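Glp_546_48378_50642 (Giardia intestinalis, PDB 2QVW) cleaves double-stranded RNA in the RNA interference pathway, producing small interfering RNAs of 21 to 23 base pairs that direct the destruction of matching RNAs. Local coordinates at residues Ala154-Arg159 with Cys249-Asp254; Tyr171-Ile176 with Pro213-Val218; Met490-Leu495 with Asp530-Leu535; Leu504-Leu509 with Arg537-Gly542; Gly609-Ala614 with Leu642-Tyr647. All blocks are in the same frame, centred on the assembly; numbering follows the deposited sequence.

Interaction 1: residues Ala154-Arg159 with Cys249-Asp254; sequences ASLHGR and CLLLPD
Arg159 reaches over to Asp254 and, on the way, passes Leu251 with the edge of its guanidinium toward the leucine methyls. The charged end is a salt bridge and hydrogen bond between Arg159 NH1 and Asp254 OD1, modelled at 2.5 Å, a length not to be leaned on at this resolution, with a bent N-H...O angle of 143°. The two flat groups are far from coplanar: their planes are turned 61° against each other, and NH1 comes to OD1 from above the carboxylate plane. An extended start to the arginine chain and a bend at chi3 (69°) set the direction of NE. Arginine suits the place because it is long enough to span from the turn to the carboxylate of Asp254 while its NE and NH2 edge passes Leu251, whose CD2 lies 3.4 Å from Arg159 NE. A branched leucine can serve two neighbours: its other methyl, CD1, is 3.6 Å from Leu156 CD2. Both segments belong to the PAZ domain, where strand 250-251 pairs with strand 160-163 at the margin of an antiparallel sheet. The loop before strand 160-163 closes in a type II turn from Leu156 to Arg159, with Arg159 N bonded to Leu156 O at 2.8 Å. Gly158 takes the third position of that turn, where a positive phi comes easily to a residue without a side chain. Leu156 also packs on Val173 and Ile176 of strand 169-178.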
# COMPACT_ATOMS: atom_id res chain seq x y z
N ALA A 154 -19.08 -42.70 -24.53
CA ALA A 154 -19.76 -41.41 -24.44
C ALA A 154 -19.93 -40.97 -23.00
O ALA A 154 -20.23 -39.81 -22.72
CB ALA A 154 -21.12 -41.49 -25.13
N SER A 155 -19.74 -41.91 -22.08
CA SER A 155 -19.88 -41.63 -20.67
C SER A 155 -18.53 -41.34 -20.01
O SER A 155 -18.47 -40.94 -18.85
CB SER A 155 -20.56 -42.82 -19.97
OG SER A 155 -20.06 -44.06 -20.45
N LEU A 156 -17.45 -41.54 -20.76
CA LEU A 156 -16.12 -41.30 -20.24
C LEU A 156 -15.52 -40.04 -20.85
O LEU A 156 -14.58 -39.46 -20.30
CB LEU A 156 -15.22 -42.49 -20.55
CG LEU A 156 -15.81 -43.84 -20.16
CD1 LEU A 156 -14.89 -44.94 -20.61
CD2 LEU A 156 -16.02 -43.89 -18.66
N HIS A 157 -16.07 -39.63 -21.99
CA HIS A 157 -15.62 -38.44 -22.69
C HIS A 157 -15.58 -37.24 -21.75
O HIS A 157 -16.60 -36.85 -21.19
CB HIS A 157 -16.58 -38.13 -23.85
CG HIS A 157 -16.16 -36.97 -24.70
ND1 HIS A 157 -15.12 -37.04 -25.61
CD2 HIS A 157 -16.64 -35.71 -24.78
CE1 HIS A 157 -14.98 -35.87 -26.20
NE2 HIS A 157 -15.89 -35.05 -25.72
N GLY A 158 -14.38 -36.68 -21.57
CA GLY A 158 -14.23 -35.53 -20.70
C GLY A 158 -13.83 -35.87 -19.27
O GLY A 158 -13.34 -35.02 -18.53
N ARG A 159 -14.06 -37.12 -18.88
CA ARG A 159 -13.71 -37.55 -17.53
C ARG A 159 -12.20 -37.67 -17.39
O ARG A 159 -11.52 -38.09 -18.33
CB ARG A 159 -14.38 -38.89 -17.21
CG ARG A 159 -15.90 -38.84 -17.23
CD ARG A 159 -16.52 -40.19 -16.88
NE ARG A 159 -16.31 -40.58 -15.49
CZ ARG A 159 -16.81 -39.92 -14.45
NH1 ARG A 159 -17.55 -38.84 -14.65
NH2 ARG A 159 -16.56 -40.35 -13.21
N CYS A 249 -5.15 -47.16 -16.40
CA CYS A 249 -6.02 -46.01 -16.17
C CYS A 249 -6.90 -46.15 -14.95
O CYS A 249 -7.65 -47.11 -14.82
CB CYS A 249 -6.91 -45.78 -17.39
SG CYS A 249 -6.01 -45.48 -18.90
N LEU A 250 -6.82 -45.15 -14.07
CA LEU A 250 -7.63 -45.12 -12.86
C LEU A 250 -8.59 -43.95 -13.01
O LEU A 250 -8.21 -42.80 -12.78
CB LEU A 250 -6.74 -44.92 -11.64
CG LEU A 250 -7.38 -45.06 -10.25
CD1 LEU A 250 -6.32 -44.83 -9.20
CD2 LEU A 250 -8.50 -44.06 -10.08
N LEU A 251 -9.83 -44.22 -13.40
CA LEU A 251 -10.80 -43.16 -13.59
C LEU A 251 -11.09 -42.41 -12.29
O LEU A 251 -11.47 -43.01 -11.28
CB LEU A 251 -12.10 -43.73 -14.17
CG LEU A 251 -13.13 -42.73 -14.70
CD1 LEU A 251 -14.00 -43.41 -15.74
CD2 LEU A 251 -13.96 -42.19 -13.56
N LEU A 252 -10.90 -41.09 -12.32
CA LEU A 252 -11.14 -40.25 -11.15
C LEU A 252 -12.64 -39.96 -11.03
O LEU A 252 -13.33 -39.79 -12.04
CB LEU A 252 -10.39 -38.92 -11.27
CG LEU A 252 -8.87 -38.92 -11.48
CD1 LEU A 252 -8.36 -37.49 -11.40
CD2 LEU A 252 -8.19 -39.78 -10.43
N PRO A 253 -13.18 -39.88 -9.80
CA PRO A 253 -14.61 -39.59 -9.67
C PRO A 253 -15.04 -38.24 -10.26
O PRO A 253 -14.28 -37.28 -10.25
CB PRO A 253 -14.85 -39.69 -8.16
CG PRO A 253 -13.52 -39.38 -7.56
CD PRO A 253 -12.57 -40.10 -8.48
N ASP A 254 -16.27 -38.18 -10.79
CA ASP A 254 -16.82 -36.97 -11.40
C ASP A 254 -16.19 -35.69 -10.85
O ASP A 254 -15.61 -34.91 -11.60
CB ASP A 254 -18.34 -36.94 -11.20
CG ASP A 254 -19.07 -37.97 -12.06
OD1 ASP A 254 -19.29 -37.70 -13.25
OD2 ASP A 254 -19.42 -39.06 -11.55

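Interaction 2: residues Tyr171-Ile176 with Pro213-Val218; sequences YVVLGI and PLVAAV
Ala216 N gives a hydrogen bond to Gly175 O (2.9 Å, N-H...O angle 151°), and farther along the pair Val172 N bonds Val218 O at 3.1 Å. Val218 N returns a bond to Val172 O, while Leu174 N is paired with Ala216 O at 2.8 Å, although the positions of these two acceptors are less certain. The strands are antiparallel neighbours in the sheet of the PAZ domain. Their regular pairing is interrupted where Leu174 and Gly175 both face Ala216, a classic beta bulge; the glycine suits it, since its phi is 144°. Around the backbone the packing is aliphatic, much of it from valines, whose beta-branching suits extended strands. Val172 and Val218 lie side by side, pointing the same way, with Val172 CG1 3.8 Å from Val218 CB. Leu174 crosses Val218 obliquely, bringing CD1 to Val218 CG2. The Val173 and Val215 side chains cross at about a right angle, CG2 of Val173 3.9 Å from CG1 of Val215. Near the start of strand 213-219, Ile176 CG2 rests 3.6 Å from Pro213 CB.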
# COMPACT_ATOMS: atom_id res chain seq x y z
N TYR A 171 -4.51 -37.47 -17.62
CA TYR A 171 -5.02 -37.42 -18.99
C TYR A 171 -6.52 -37.22 -18.96
O TYR A 171 -7.17 -37.44 -17.94
CB TYR A 171 -4.72 -38.73 -19.74
CG TYR A 171 -3.26 -39.14 -19.84
CD1 TYR A 171 -2.58 -39.69 -18.75
CD2 TYR A 171 -2.58 -39.04 -21.06
CE1 TYR A 171 -1.26 -40.14 -18.86
CE2 TYR A 171 -1.26 -39.48 -21.18
CZ TYR A 171 -0.61 -40.03 -20.08
OH TYR A 171 0.68 -40.49 -20.20
N VAL A 172 -7.07 -36.81 -20.10
CA VAL A 172 -8.50 -36.59 -20.22
C VAL A 172 -9.07 -37.53 -21.27
O VAL A 172 -8.78 -37.39 -22.46
CB VAL A 172 -8.82 -35.14 -20.64
CG1 VAL A 172 -7.90 -34.71 -21.75
CG2 VAL A 172 -10.27 -35.03 -21.09
N VAL A 173 -9.86 -38.51 -20.82
CA VAL A 173 -10.45 -39.48 -21.73
C VAL A 173 -11.27 -38.83 -22.84
O VAL A 173 -12.13 -37.98 -22.58
CB VAL A 173 -11.35 -40.48 -20.97
CG1 VAL A 173 -12.25 -41.22 -21.95
CG2 VAL A 173 -10.47 -41.47 -20.22
N LEU A 174 -11.00 -39.23 -24.08
CA LEU A 174 -11.73 -38.71 -25.23
C LEU A 174 -12.64 -39.80 -25.77
O LEU A 174 -13.59 -39.53 -26.50
CB LEU A 174 -10.76 -38.27 -26.33
CG LEU A 174 -9.84 -37.11 -26.00
CD1 LEU A 174 -8.95 -36.82 -27.19
CD2 LEU A 174 -10.67 -35.88 -25.65
N GLY A 175 -12.33 -41.04 -25.40
CA GLY A 175 -13.14 -42.15 -25.85
C GLY A 175 -12.34 -43.40 -26.13
O GLY A 175 -11.15 -43.33 -26.43
N ILE A 176 -13.01 -44.55 -26.03
CA ILE A 176 -12.37 -45.83 -26.27
C ILE A 176 -12.19 -46.02 -27.77
O ILE A 176 -13.15 -45.89 -28.54
CB ILE A 176 -13.24 -46.99 -25.74
CG1 ILE A 176 -13.78 -46.63 -24.35
CG2 ILE A 176 -12.43 -48.27 -25.68
CD1 ILE A 176 -14.90 -47.53 -23.85
N PRO A 213 -9.67 -52.92 -25.53
CA PRO A 213 -9.73 -51.78 -26.46
C PRO A 213 -9.04 -50.56 -25.85
O PRO A 213 -9.45 -50.07 -24.80
CB PRO A 213 -11.23 -51.56 -26.64
CG PRO A 213 -11.83 -52.93 -26.36
CD PRO A 213 -11.03 -53.38 -25.18
N LEU A 214 -8.01 -50.07 -26.52
CA LEU A 214 -7.25 -48.91 -26.05
C LEU A 214 -8.11 -47.69 -25.69
O LEU A 214 -9.30 -47.64 -26.00
CB LEU A 214 -6.20 -48.50 -27.09
CG LEU A 214 -5.04 -49.48 -27.30
CD1 LEU A 214 -4.03 -48.91 -28.27
CD2 LEU A 214 -4.37 -49.76 -25.96
N VAL A 215 -7.48 -46.73 -25.03
CA VAL A 215 -8.12 -45.49 -24.60
C VAL A 215 -7.46 -44.31 -25.32
O VAL A 215 -6.24 -44.24 -25.41
CB VAL A 215 -7.96 -45.27 -23.08
CG1 VAL A 215 -8.72 -44.04 -22.64
CG2 VAL A 215 -8.47 -46.48 -22.33
N ALA A 216 -8.28 -43.40 -25.83
CA ALA A 216 -7.78 -42.23 -26.55
C ALA A 216 -8.01 -40.96 -25.73
O ALA A 216 -9.12 -40.46 -25.68
CB ALA A 216 -8.48 -42.11 -27.90
N ALA A 217 -6.96 -40.45 -25.11
CA ALA A 217 -7.06 -39.25 -24.29
C ALA A 217 -5.88 -38.29 -24.49
O ALA A 217 -4.83 -38.67 -25.02
CB ALA A 217 -7.13 -39.64 -22.82
N VAL A 218 -6.06 -37.04 -24.06
CA VAL A 218 -5.02 -36.02 -24.19
C VAL A 218 -4.31 -35.72 -22.87
O VAL A 218 -4.93 -35.37 -21.87
CB VAL A 218 -5.61 -34.71 -24.72
CG1 VAL A 218 -4.49 -33.75 -25.08
CG2 VAL A 218 -6.48 -34.98 -25.93

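Interaction 3: residues Met490-Leu495 with Asp530-Leu535; sequences MFLERL and DIMTHL
Phe491 holds CG anti to its backbone N (chi1 178°), which starts its ring toward helix 528-542, where it meets the backbone of Met532 and Leu535. Met532 has a chain bent at chi2 and again at chi3, so that CG meets Leu492 and SD meets Leu495 of helix 486-497. The phenylalanine approaches with its rim: CE2 is 4.1 Å from Met532 O and CZ is 4.2 Å from Leu535 C, both near the ring plane. On the methionine, CG touches Leu492 CD2 at 4.1 Å, the two side chains crossing at about a right angle. One step farther along the chain, Met532 SD lies 4.0 Å from Leu495 CD1, and that same methyl is 4.4 Å from Leu535 CD1. A flexible, apolar methionine suits this place because a single chain can follow both leucines. Phe491 also meets the ring of Phe482, and Leu535 continues onto Trp506 and Tyr507 of helix 500-516. With side chains of this size between them, the axes come no closer than 11.8 Å. Only helices and loops lie between the two segments in the chain, and at 80° between their directions they form a buried, nearly perpendicular helix crossing held by apolar side chains.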
# COMPACT_ATOMS: atom_id res chain seq x y z
N MET A 490 18.23 29.32 7.94
CA MET A 490 17.02 30.02 8.34
C MET A 490 16.53 29.52 9.68
O MET A 490 15.96 30.27 10.48
CB MET A 490 15.93 29.82 7.28
CG MET A 490 16.10 30.71 6.07
SD MET A 490 14.73 31.86 5.97
CE MET A 490 14.86 32.67 7.58
N PHE A 491 16.75 28.24 9.93
CA PHE A 491 16.31 27.66 11.18
C PHE A 491 17.00 28.32 12.35
O PHE A 491 16.34 28.90 13.22
CB PHE A 491 16.59 26.16 11.17
CG PHE A 491 16.22 25.47 12.45
CD1 PHE A 491 14.92 25.57 12.96
CD2 PHE A 491 17.16 24.74 13.16
CE1 PHE A 491 14.58 24.95 14.16
CE2 PHE A 491 16.82 24.12 14.36
CZ PHE A 491 15.53 24.23 14.86
N LEU A 492 18.33 28.24 12.37
CA LEU A 492 19.13 28.81 13.45
C LEU A 492 18.75 30.25 13.72
O LEU A 492 18.73 30.69 14.86
CB LEU A 492 20.62 28.72 13.12
CG LEU A 492 21.16 27.31 12.88
CD1 LEU A 492 22.65 27.40 12.58
CD2 LEU A 492 20.90 26.43 14.09
N GLU A 493 18.45 30.99 12.66
CA GLU A 493 18.06 32.38 12.82
C GLU A 493 16.82 32.45 13.71
O GLU A 493 16.75 33.25 14.63
CB GLU A 493 17.76 33.02 11.47
CG GLU A 493 17.92 34.54 11.47
CD GLU A 493 17.20 35.23 12.64
OE1 GLU A 493 15.96 35.10 12.75
OE2 GLU A 493 17.88 35.90 13.46
N ARG A 494 15.84 31.61 13.42
CA ARG A 494 14.62 31.60 14.22
C ARG A 494 14.95 31.45 15.70
O ARG A 494 14.46 32.20 16.54
CB ARG A 494 13.70 30.46 13.79
CG ARG A 494 12.40 30.41 14.58
CD ARG A 494 11.55 31.64 14.33
NE ARG A 494 10.82 32.08 15.51
CZ ARG A 494 9.90 31.36 16.15
NH1 ARG A 494 9.59 30.15 15.73
NH2 ARG A 494 9.28 31.87 17.21
N LEU A 495 15.78 30.47 16.02
CA LEU A 495 16.17 30.22 17.40
C LEU A 495 16.60 31.49 18.10
O LEU A 495 16.36 31.66 19.28
CB LEU A 495 17.31 29.20 17.46
CG LEU A 495 16.99 27.75 17.09
CD1 LEU A 495 18.22 26.88 17.31
CD2 LEU A 495 15.83 27.24 17.93
N ASP A 530 23.27 16.87 17.75
CA ASP A 530 22.18 16.08 18.30
C ASP A 530 21.21 16.99 19.01
O ASP A 530 20.01 16.94 18.76
CB ASP A 530 22.71 15.03 19.28
CG ASP A 530 23.23 13.79 18.58
OD1 ASP A 530 22.46 13.17 17.82
OD2 ASP A 530 24.41 13.43 18.78
N ILE A 531 21.74 17.84 19.89
CA ILE A 531 20.92 18.78 20.65
C ILE A 531 20.11 19.68 19.72
O ILE A 531 18.90 19.82 19.86
CB ILE A 531 21.80 19.66 21.57
CG1 ILE A 531 22.32 18.83 22.75
CG2 ILE A 531 21.02 20.86 22.06
CD1 ILE A 531 23.40 19.50 23.54
N MET A 532 20.79 20.29 18.77
CA MET A 532 20.14 21.18 17.83
C MET A 532 19.01 20.50 17.09
O MET A 532 17.93 21.08 16.94
CB MET A 532 21.17 21.72 16.84
CG MET A 532 21.14 23.24 16.66
SD MET A 532 21.06 24.17 18.23
CE MET A 532 22.52 23.61 19.07
N THR A 533 19.23 19.26 16.64
CA THR A 533 18.20 18.52 15.91
C THR A 533 16.92 18.32 16.72
O THR A 533 15.83 18.54 16.22
CB THR A 533 18.70 17.13 15.46
OG1 THR A 533 19.81 17.28 14.56
CG2 THR A 533 17.59 16.38 14.76
N HIS A 534 17.07 17.90 17.98
CA HIS A 534 15.93 17.66 18.86
C HIS A 534 15.08 18.90 19.01
O HIS A 534 13.89 18.81 19.31
CB HIS A 534 16.38 17.19 20.24
CG HIS A 534 17.00 15.83 20.23
ND1 HIS A 534 16.32 14.71 19.78
CD2 HIS A 534 18.22 15.39 20.61
CE1 HIS A 534 17.10 13.66 19.89
NE2 HIS A 534 18.26 14.04 20.40
N LEU A 535 15.70 20.06 18.85
CA LEU A 535 14.96 21.31 18.94
C LEU A 535 14.21 21.43 17.63
O LEU A 535 13.00 21.67 17.60
CB LEU A 535 15.91 22.49 19.12
CG LEU A 535 16.70 22.58 20.41
CD1 LEU A 535 17.57 23.80 20.35
CD2 LEU A 535 15.77 22.65 21.61

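Interaction 4: residues Leu504-Leu509 with Arg537-Gly542; sequences LDWYRL and RGLWLG
A tight helix crossing joins helix 500-516 to helix 528-542, with Trp506 and Leu509 laid on a face lined by Gly538, Leu539 and Gly542. The segments run at 97° to each other and their axes approach to 8.0 Å. Such closeness is possible because Gly538 carries no side chain, leaving its CA 4.9 Å from Trp506 CA. Leu539 covers one face of the indole: its CD2 sits 3.5 Å from the centroid of the five-membered ring of Trp506 and 14° off the ring normal, a CH-pi contact. The six-membered part of the indole comes close to glycine backbone, with Trp506 CZ3 3.8 Å from Gly542 CA and Trp506 CE3 3.7 Å from Gly538 O. Leu509, about one turn on from Trp506, has CG anti to its backbone N and rests CD2 3.8 Å from Gly538 O. A broad, flat tryptophan is well matched to a surface of two glycines and one leucine. Outside this pair, Leu539 also touches Leu356 of helix 330-356, and Arg537 NH2 is hydrogen-bonded to Met434 O. Gly538 and Gly542 have the Gly-x-x-x-Gly spacing, which lets a neighbouring helix come close; here the crossing is nearly perpendicular.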
# COMPACT_ATOMS: atom_id res chain seq x y z
N LEU A 504 14.08 24.48 26.36
CA LEU A 504 14.11 23.18 27.02
C LEU A 504 12.83 22.39 26.72
O LEU A 504 12.83 21.15 26.70
CB LEU A 504 14.30 23.34 28.53
CG LEU A 504 14.38 22.07 29.38
CD1 LEU A 504 15.46 21.13 28.85
CD2 LEU A 504 14.64 22.44 30.84
N ASP A 505 11.74 23.11 26.48
CA ASP A 505 10.46 22.49 26.18
C ASP A 505 10.50 21.91 24.77
O ASP A 505 9.93 20.85 24.50
CB ASP A 505 9.34 23.51 26.30
CG ASP A 505 9.22 24.06 27.71
OD1 ASP A 505 9.07 23.26 28.65
OD2 ASP A 505 9.28 25.30 27.87
N TRP A 506 11.20 22.61 23.87
CA TRP A 506 11.35 22.16 22.49
C TRP A 506 12.27 20.95 22.46
O TRP A 506 12.09 20.03 21.67
CB TRP A 506 11.97 23.26 21.64
CG TRP A 506 11.11 24.46 21.53
CD1 TRP A 506 11.49 25.75 21.73
CD2 TRP A 506 9.72 24.49 21.22
NE1 TRP A 506 10.41 26.58 21.58
CE2 TRP A 506 9.31 25.83 21.27
CE3 TRP A 506 8.77 23.50 20.92
CZ2 TRP A 506 7.99 26.22 21.02
CZ3 TRP A 506 7.46 23.89 20.67
CH2 TRP A 506 7.08 25.24 20.73
N TYR A 507 13.26 20.98 23.33
CA TYR A 507 14.20 19.88 23.42
C TYR A 507 13.51 18.64 23.97
O TYR A 507 13.43 17.62 23.28
CB TYR A 507 15.36 20.26 24.34
CG TYR A 507 16.40 19.18 24.41
CD1 TYR A 507 17.29 18.98 23.35
CD2 TYR A 507 16.49 18.35 25.52
CE1 TYR A 507 18.25 17.98 23.41
CE2 TYR A 507 17.45 17.34 25.59
CZ TYR A 507 18.32 17.16 24.53
OH TYR A 507 19.28 16.18 24.60
N ARG A 508 13.01 18.73 25.20
CA ARG A 508 12.33 17.60 25.83
C ARG A 508 11.25 17.02 24.91
O ARG A 508 10.84 15.88 25.07
CB ARG A 508 11.73 17.99 27.19
CG ARG A 508 12.73 17.95 28.35
CD ARG A 508 12.07 18.00 29.74
NE ARG A 508 11.48 19.30 30.07
CZ ARG A 508 10.27 19.71 29.68
NH1 ARG A 508 9.48 18.91 28.96
NH2 ARG A 508 9.84 20.92 30.03
N LEU A 509 10.81 17.83 23.96
CA LEU A 509 9.80 17.37 23.02
C LEU A 509 10.50 16.69 21.85
O LEU A 509 10.07 15.63 21.38
CB LEU A 509 8.96 18.54 22.51
CG LEU A 509 8.01 18.25 21.33
CD1 LEU A 509 7.09 17.10 21.69
CD2 LEU A 509 7.20 19.49 20.97
N ARG A 537 13.20 19.25 15.39
CA ARG A 537 12.02 18.38 15.35
C ARG A 537 10.91 19.04 16.15
O ARG A 537 9.86 19.41 15.60
CB ARG A 537 12.36 17.02 15.97
CG ARG A 537 13.55 16.30 15.34
CD ARG A 537 13.12 15.33 14.24
NE ARG A 537 14.25 14.59 13.67
CZ ARG A 537 15.10 13.84 14.38
NH1 ARG A 537 14.95 13.74 15.69
NH2 ARG A 537 16.08 13.19 13.77
N GLY A 538 11.16 19.21 17.45
CA GLY A 538 10.21 19.83 18.35
C GLY A 538 9.63 21.14 17.85
O GLY A 538 8.44 21.37 17.97
N LEU A 539 10.47 22.02 17.32
CA LEU A 539 9.98 23.29 16.80
C LEU A 539 9.22 23.09 15.50
O LEU A 539 8.32 23.88 15.18
CB LEU A 539 11.13 24.25 16.56
CG LEU A 539 11.50 25.13 17.74
CD1 LEU A 539 12.78 25.87 17.44
CD2 LEU A 539 10.35 26.09 18.01
N TRP A 540 9.60 22.05 14.76
CA TRP A 540 8.96 21.73 13.49
C TRP A 540 7.50 21.43 13.75
O TRP A 540 6.62 22.16 13.28
CB TRP A 540 9.66 20.53 12.85
CG TRP A 540 9.01 19.99 11.60
CD1 TRP A 540 8.28 18.84 11.49
CD2 TRP A 540 9.01 20.58 10.29
NE1 TRP A 540 7.83 18.67 10.20
CE2 TRP A 540 8.26 19.73 9.44
CE3 TRP A 540 9.58 21.75 9.74
CZ2 TRP A 540 8.06 20.00 8.07
CZ3 TRP A 540 9.38 22.02 8.38
CH2 TRP A 540 8.62 21.15 7.57
N LEU A 541 7.24 20.39 14.53
CA LEU A 541 5.86 20.02 14.84
C LEU A 541 5.30 20.67 16.08
O LEU A 541 4.20 20.35 16.52
CB LEU A 541 5.74 18.50 15.00
CG LEU A 541 6.94 17.58 14.73
CD1 LEU A 541 7.86 17.56 15.94
CD2 LEU A 541 6.42 16.18 14.46
N GLY A 542 6.05 21.61 16.65
CA GLY A 542 5.59 22.27 17.85
C GLY A 542 4.98 23.65 17.70
O GLY A 542 3.95 23.94 18.32

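Interaction 5: residues Gly609-Ala614 with Leu642-Tyr647; sequences GSKHIA and LTPHVY
Lys611 stretches its side chain across Thr643, while Leu642 pushes a methyl toward the first turn of helix 611-620. The lysine starts with CG anti to its carbonyl carbon (chi1 -90°) and is extended beyond, a long straight arm that crosses the threonine at about a right angle. CD, CE and NZ all pass the threonine methyl: Lys611 CD is 3.4 Å from Thr643 CG2, and CE is 3.5 Å from the same atom. At the end of the arm, Lys611 NZ lies 4.1 Å from Pro644 CD. Thr643 divides its two branches by chemistry. OG1 stands between its own backbone N and carbonyl carbon (chi1 75°) and is hydrogen-bonded to Ile640 O, whereas CG2 is left to meet the lysine. The threonine is the first residue to leave helix 631-642, and the turn that follows leads to helix 648-669, within the second RNase III domain region. That helix carries Glu651, which with Asp722 and Glu725 binds manganese; the side chain of Pro644 is about 11 Å from those of Glu651 and Asp722, and Tyr647 touches Asp722. On the buried side of the contact, Leu642 CD1 is 3.3 Å from Lys611 O and 4.2 Å from Ala614 CB. Ala614, with only CB, leaves Leu642 CD1 close to the helix, and it also packs on Val705 of helix 701-709.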
# COMPACT_ATOMS: atom_id res chain seq x y z
N GLY A 609 -19.37 44.31 11.10
CA GLY A 609 -20.07 45.24 10.23
C GLY A 609 -20.63 44.58 8.98
O GLY A 609 -21.84 44.60 8.74
N SER A 610 -19.73 44.03 8.17
CA SER A 610 -20.11 43.33 6.94
C SER A 610 -19.12 42.18 6.84
O SER A 610 -19.51 41.04 6.69
CB SER A 610 -19.98 44.24 5.73
OG SER A 610 -18.62 44.28 5.30
N LYS A 611 -17.84 42.50 6.93
CA LYS A 611 -16.83 41.45 6.89
C LYS A 611 -17.24 40.41 7.93
O LYS A 611 -16.96 39.22 7.79
CB LYS A 611 -15.45 42.00 7.24
CG LYS A 611 -14.65 42.50 6.04
CD LYS A 611 -13.39 43.22 6.48
CE LYS A 611 -12.66 43.79 5.29
NZ LYS A 611 -11.59 44.75 5.68
N HIS A 612 -17.93 40.86 8.98
CA HIS A 612 -18.38 39.94 10.01
C HIS A 612 -19.71 39.36 9.57
O HIS A 612 -20.06 38.24 9.93
CB HIS A 612 -18.56 40.66 11.34
CG HIS A 612 -19.02 39.76 12.44
ND1 HIS A 612 -18.18 38.90 13.10
CD2 HIS A 612 -20.25 39.57 12.98
CE1 HIS A 612 -18.86 38.21 14.01
NE2 HIS A 612 -20.13 38.60 13.95
N ILE A 613 -20.47 40.13 8.80
CA ILE A 613 -21.76 39.66 8.33
C ILE A 613 -21.54 38.59 7.28
O ILE A 613 -22.21 37.56 7.27
CB ILE A 613 -22.57 40.80 7.70
CG1 ILE A 613 -22.64 41.99 8.66
CG2 ILE A 613 -23.96 40.32 7.34
CD1 ILE A 613 -23.21 41.66 10.02
N ALA A 614 -20.59 38.84 6.39
CA ALA A 614 -20.26 37.90 5.33
C ALA A 614 -19.66 36.68 6.01
O ALA A 614 -19.93 35.55 5.64
CB ALA A 614 -19.26 38.51 4.37
N LEU A 642 -11.44 37.27 4.46
CA LEU A 642 -12.11 38.29 3.68
C LEU A 642 -11.32 39.59 3.53
O LEU A 642 -11.26 40.16 2.45
CB LEU A 642 -13.47 38.59 4.31
CG LEU A 642 -14.39 37.37 4.32
CD1 LEU A 642 -15.37 37.51 5.47
CD2 LEU A 642 -15.11 37.24 2.98
N THR A 643 -10.72 40.06 4.62
CA THR A 643 -9.94 41.28 4.57
C THR A 643 -8.76 41.05 3.64
O THR A 643 -8.09 40.03 3.72
CB THR A 643 -9.42 41.65 5.95
OG1 THR A 643 -8.34 40.78 6.29
CG2 THR A 643 -10.53 41.52 6.97
N PRO A 644 -8.49 42.02 2.75
CA PRO A 644 -7.40 41.97 1.77
C PRO A 644 -6.05 41.47 2.27
O PRO A 644 -5.93 40.33 2.70
CB PRO A 644 -7.33 43.41 1.25
CG PRO A 644 -7.89 44.20 2.37
CD PRO A 644 -9.06 43.37 2.79
N HIS A 645 -5.05 42.35 2.20
CA HIS A 645 -3.68 42.05 2.59
C HIS A 645 -3.43 40.92 3.61
O HIS A 645 -2.36 40.31 3.63
CB HIS A 645 -3.02 43.34 3.09
CG HIS A 645 -3.02 44.44 2.08
ND1 HIS A 645 -2.36 44.35 0.87
CD2 HIS A 645 -3.63 45.65 2.08
CE1 HIS A 645 -2.55 45.45 0.18
NE2 HIS A 645 -3.32 46.26 0.88
N VAL A 646 -4.44 40.63 4.43
CA VAL A 646 -4.33 39.62 5.47
C VAL A 646 -4.51 38.15 5.05
O VAL A 646 -3.85 37.27 5.59
CB VAL A 646 -5.35 39.92 6.58
CG1 VAL A 646 -5.04 39.11 7.81
CG2 VAL A 646 -5.33 41.41 6.90
N TYR A 647 -5.39 37.90 4.09
CA TYR A 647 -5.67 36.53 3.64
C TYR A 647 -4.50 35.88 2.89
O TYR A 647 -4.63 34.77 2.37
CB TYR A 647 -6.93 36.51 2.76
CG TYR A 647 -6.70 36.91 1.31
CD1 TYR A 647 -6.08 36.04 0.41
CD2 TYR A 647 -7.13 38.15 0.83
CE1 TYR A 647 -5.90 36.38 -0.92
CE2 TYR A 647 -6.95 38.51 -0.51
CZ TYR A 647 -6.34 37.61 -1.38
OH TYR A 647 -6.16 37.94 -2.71

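In the fold
Interactions 1 and 2 share the sheet of the PAZ domain: their centres are 9 Å apart, and 2 is nested within the loop that 1 closes. Interaction 1 is a surface contact that uses a salt bridge, whereas partly buried interaction 2 rests on backbone hydrogen bonds. On the opposite side of the chain's centre, with the centre of interaction 3 about 79 Å from that of interaction 1, interactions 3 and 4 are buried and apolar; both use helix 528-542, their segments alternate along the chain, and Leu539 touches both Leu495 and Phe491 as well as Trp506. Partly buried interaction 5, its centre 34 Å from that of interaction 4, mixes a lysine's aliphatic chain with buried leucine near manganese-binding residues.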